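Local coordinates for protein serpin 2 (Anopheles gambiae, PDB 3PZF) that inhibits the clip-domain serine proteases CLIPB9, CLIPB10 and CLIPB4 and thereby restrains melanization in the mosquito hemolymph, at residues 165-170 against 332-337. Sequence-based numbering, arbitrary orientation.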
ATOM      1  N   GLU A 165     -12.148  -5.319  10.775  1.00 36.94           N
ATOM      2  CA  GLU A 165     -11.385  -5.417  12.011  1.00 34.54           C
ATOM      3  C   GLU A 165      -9.913  -5.502  11.714  1.00 34.27           C
ATOM      4  O   GLU A 165      -9.497  -5.921  10.628  1.00 32.92           O
ATOM      5  CB  GLU A 165     -11.787  -6.650  12.823  1.00 41.98           C
ATOM      6  CG  GLU A 165     -11.322  -7.957  12.210  1.00 54.98           C
ATOM      7  CD  GLU A 165     -12.214  -8.406  11.062  1.00 70.23           C
ATOM      8  OE1 GLU A 165     -11.695  -8.956  10.057  1.00 61.17           O
ATOM      9  OE2 GLU A 165     -13.445  -8.217  11.176  1.00 78.53           O
ATOM     10  N   ILE A 166      -9.121  -5.127  12.702  1.00 32.96           N
ATOM     11  CA  ILE A 166      -7.690  -5.143  12.527  1.00 32.15           C
ATOM     12  C   ILE A 166      -6.965  -5.590  13.792  1.00 38.41           C
ATOM     13  O   ILE A 166      -5.824  -6.021  13.723  1.00 37.98           O
ATOM     14  CB  ILE A 166      -7.202  -3.767  12.064  1.00 29.43           C
ATOM     15  CG1 ILE A 166      -5.744  -3.830  11.618  1.00 29.33           C
ATOM     16  CG2 ILE A 166      -7.367  -2.725  13.176  1.00 28.52           C
ATOM     17  CD1 ILE A 166      -5.319  -2.570  10.836  1.00 24.26           C
ATOM     18  N   VAL A 167      -7.622  -5.524  14.948  1.00 35.91           N
ATOM     19  CA  VAL A 167      -6.959  -5.947  16.176  1.00 32.93           C
ATOM     20  C   VAL A 167      -7.878  -6.826  17.026  1.00 40.99           C
ATOM     21  O   VAL A 167      -9.092  -6.805  16.876  1.00 36.45           O
ATOM     22  CB  VAL A 167      -6.500  -4.747  17.052  1.00 33.52           C
ATOM     23  CG1 VAL A 167      -5.477  -3.869  16.320  1.00 38.06           C
ATOM     24  CG2 VAL A 167      -7.706  -3.924  17.521  1.00 37.76           C
ATOM     25  N   THR A 168      -7.280  -7.622  17.897  1.00 40.13           N
ATOM     26  CA  THR A 168      -8.032  -8.340  18.928  1.00 45.45           C
ATOM     27  C   THR A 168      -7.582  -7.797  20.275  1.00 48.29           C
ATOM     28  O   THR A 168      -6.543  -7.154  20.352  1.00 42.69           O
ATOM     29  CB  THR A 168      -7.742  -9.849  18.878  1.00 47.10           C
ATOM     30  OG1 THR A 168      -6.358 -10.074  19.173  1.00 50.33           O
ATOM     31  CG2 THR A 168      -8.085 -10.427  17.504  1.00 46.69           C
ATOM     32  N   PRO A 169      -8.349  -8.045  21.347  1.00 50.93           N
ATOM     33  CA  PRO A 169      -7.852  -7.608  22.656  1.00 54.78           C
ATOM     34  C   PRO A 169      -6.399  -8.043  22.912  1.00 56.07           C
ATOM     35  O   PRO A 169      -5.619  -7.286  23.502  1.00 47.88           O
ATOM     36  CB  PRO A 169      -8.819  -8.284  23.634  1.00 54.39           C
ATOM     37  CG  PRO A 169     -10.112  -8.359  22.859  1.00 54.29           C
ATOM     38  CD  PRO A 169      -9.701  -8.633  21.429  1.00 53.74           C
ATOM     39  N   ASP A 170      -6.034  -9.236  22.450  1.00 51.16           N
ATOM     40  CA  ASP A 170      -4.701  -9.781  22.705  1.00 59.81           C
ATOM     41  C   ASP A 170      -3.589  -8.966  22.035  1.00 57.66           C
ATOM     42  O   ASP A 170      -2.480  -8.875  22.564  1.00 61.90           O
ATOM     43  CB  ASP A 170      -4.627 -11.251  22.254  1.00 65.21           C
ATOM     44  CG  ASP A 170      -5.207 -12.209  23.283  1.00 80.86           C
ATOM     45  OD1 ASP A 170      -5.026 -11.964  24.494  1.00 83.14           O
ATOM     46  OD2 ASP A 170      -5.842 -13.208  22.884  1.00 82.60           O
ATOM     47  N   ARG A 332       2.601  -0.178  19.131  1.00 27.99           N
ATOM     48  CA  ARG A 332       2.404  -1.073  17.980  1.00 28.64           C
ATOM     49  C   ARG A 332       1.876  -0.278  16.812  1.00 25.53           C
ATOM     50  O   ARG A 332       1.127   0.684  17.016  1.00 25.76           O
ATOM     51  CB  ARG A 332       1.379  -2.139  18.331  1.00 35.03           C
ATOM     52  CG  ARG A 332       1.818  -3.079  19.457  1.00 35.17           C
ATOM     53  CD  ARG A 332       0.773  -4.121  19.705  1.00 41.16           C
ATOM     54  NE  ARG A 332       1.036  -4.870  20.932  1.00 56.05           N
ATOM     55  CZ  ARG A 332       1.282  -6.179  20.986  1.00 63.71           C
ATOM     56  NH1 ARG A 332       1.310  -6.920  19.876  1.00 53.89           N
ATOM     57  NH2 ARG A 332       1.500  -6.753  22.163  1.00 55.96           N
ATOM     58  N   ILE A 333       2.279  -0.671  15.598  1.00 22.13           N
ATOM     59  CA  ILE A 333       1.788  -0.058  14.374  1.00 22.03           C
ATOM     60  C   ILE A 333       1.084  -1.140  13.574  1.00 24.68           C
ATOM     61  O   ILE A 333       1.651  -2.207  13.317  1.00 26.91           O
ATOM     62  CB  ILE A 333       2.941   0.528  13.511  1.00 25.14           C
ATOM     63  CG1 ILE A 333       3.704   1.584  14.325  1.00 21.78           C
ATOM     64  CG2 ILE A 333       2.396   1.134  12.224  1.00 22.50           C
ATOM     65  CD1 ILE A 333       4.895   2.183  13.592  1.00 24.10           C
ATOM     66  N   PHE A 334      -0.155  -0.875  13.180  1.00 22.60           N
ATOM     67  CA  PHE A 334      -0.911  -1.854  12.393  1.00 25.14           C
ATOM     68  C   PHE A 334      -1.316  -1.232  11.062  1.00 23.39           C
ATOM     69  O   PHE A 334      -1.707  -0.061  11.009  1.00 25.69           O
ATOM     70  CB  PHE A 334      -2.181  -2.288  13.135  1.00 27.54           C
ATOM     71  CG  PHE A 334      -1.930  -3.054  14.418  1.00 27.31           C
ATOM     72  CD1 PHE A 334      -1.587  -4.401  14.385  1.00 38.50           C
ATOM     73  CD2 PHE A 334      -2.093  -2.440  15.649  1.00 31.49           C
ATOM     74  CE1 PHE A 334      -1.374  -5.106  15.562  1.00 49.83           C
ATOM     75  CE2 PHE A 334      -1.874  -3.135  16.832  1.00 42.17           C
ATOM     76  CZ  PHE A 334      -1.524  -4.473  16.784  1.00 43.02           C
ATOM     77  N   GLN A 335      -1.240  -2.008   9.978  1.00 23.53           N
ATOM     78  CA  GLN A 335      -1.784  -1.544   8.717  1.00 18.63           C
ATOM     79  C   GLN A 335      -2.631  -2.656   8.118  1.00 21.99           C
ATOM     80  O   GLN A 335      -2.263  -3.834   8.197  1.00 21.61           O
ATOM     81  CB  GLN A 335      -0.667  -1.198   7.711  1.00 22.02           C
ATOM     82  CG  GLN A 335      -1.232  -0.794   6.367  1.00 20.83           C
ATOM     83  CD  GLN A 335      -0.187  -0.265   5.372  1.00 27.26           C
ATOM     84  OE1 GLN A 335      -0.080   0.946   5.129  1.00 26.62           O
ATOM     85  NE2 GLN A 335       0.535  -1.178   4.750  1.00 24.09           N
ATOM     86  N   LYS A 336      -3.771  -2.306   7.542  1.00 19.45           N
ATOM     87  CA  LYS A 336      -4.552  -3.322   6.817  1.00 18.09           C
ATOM     88  C   LYS A 336      -5.059  -2.726   5.513  1.00 21.66           C
ATOM     89  O   LYS A 336      -5.358  -1.535   5.429  1.00 20.71           O
ATOM     90  CB  LYS A 336      -5.730  -3.818   7.647  1.00 20.19           C
ATOM     91  CG  LYS A 336      -6.507  -4.995   6.992  1.00 22.05           C
ATOM     92  CD  LYS A 336      -7.428  -5.689   8.076  1.00 23.74           C
ATOM     93  CE  LYS A 336      -7.994  -7.025   7.565  1.00 27.77           C
ATOM     94  NZ  LYS A 336      -8.756  -7.809   8.644  1.00 30.67           N
ATOM     95  N   ALA A 337      -5.132  -3.571   4.485  1.00 22.24           N
ATOM     96  CA  ALA A 337      -5.576  -3.155   3.150  1.00 21.08           C
ATOM     97  C   ALA A 337      -6.366  -4.287   2.519  1.00 22.21           C
ATOM     98  O   ALA A 337      -5.988  -5.439   2.676  1.00 20.72           O
ATOM     99  CB  ALA A 337      -4.374  -2.843   2.273  1.00 21.16           C
TER
HETATM  100  O   HOH W   1     -11.695  -7.190   7.822  1.00 38.07           O
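Ile-166 and Lys-336 reach past one another from facing sides, and the tip of the isoleucine, CD1, presses on Lys-336 CB at 3.4 Å, tighter than an ordinary carbon contact. The CB of Ile-166 points to the strand; CG1, anti to the backbone N (chi1 -169°), lies 4.0 Å from Lys-336 CB, and CD1 also comes within 3.9 Å of Phe-334 CB. Isoleucine suits this place because its unbranched CG1-CD1 arm reaches the strand backbone between Phe-334 and Lys-336.

Lysine serves both needs here: its CB packs on the isoleucine, and the extended chain then passes beside the Glu-165 carbonyl to deliver the ammonium group. There NZ donates a hydrogen bond to Glu-165 O (2.8 Å), tilted 22° from the carbonyl plane. Glu-165 OE1 lies 3.5 Å from Lys-336 NZ in a longer salt bridge, which a water molecule reinforces by donating to OE1 and accepting from NZ. Carbonyl, carboxylate and water probably help to balance the charge of the buried lysine, with Asp-291 a weak, more distant counter-ion.

Farther along, Val-167 lays CG1 over one face of the Phe-334 ring in a CH-pi contact, 3.8 Å from the centroid; the flat ring gives the methyl a broad surface.

In the serpin fold, loop 165-170 belongs to the link from helix 144-158 (helix F) to strand 177-188 of sheet A. It runs alongside strand 332-341, roughly in the opposite direction; that strand pairs in parallel with 177-188 and leads to the hinge region, Leu-344 to Ala-348, required for binding the peptidase. Ile-166 also touches Ile-151 and Val-155 of helix 144-158 and Val-180 of strand 177-188, while Ile-333 and Gln-335 face helix 45-58.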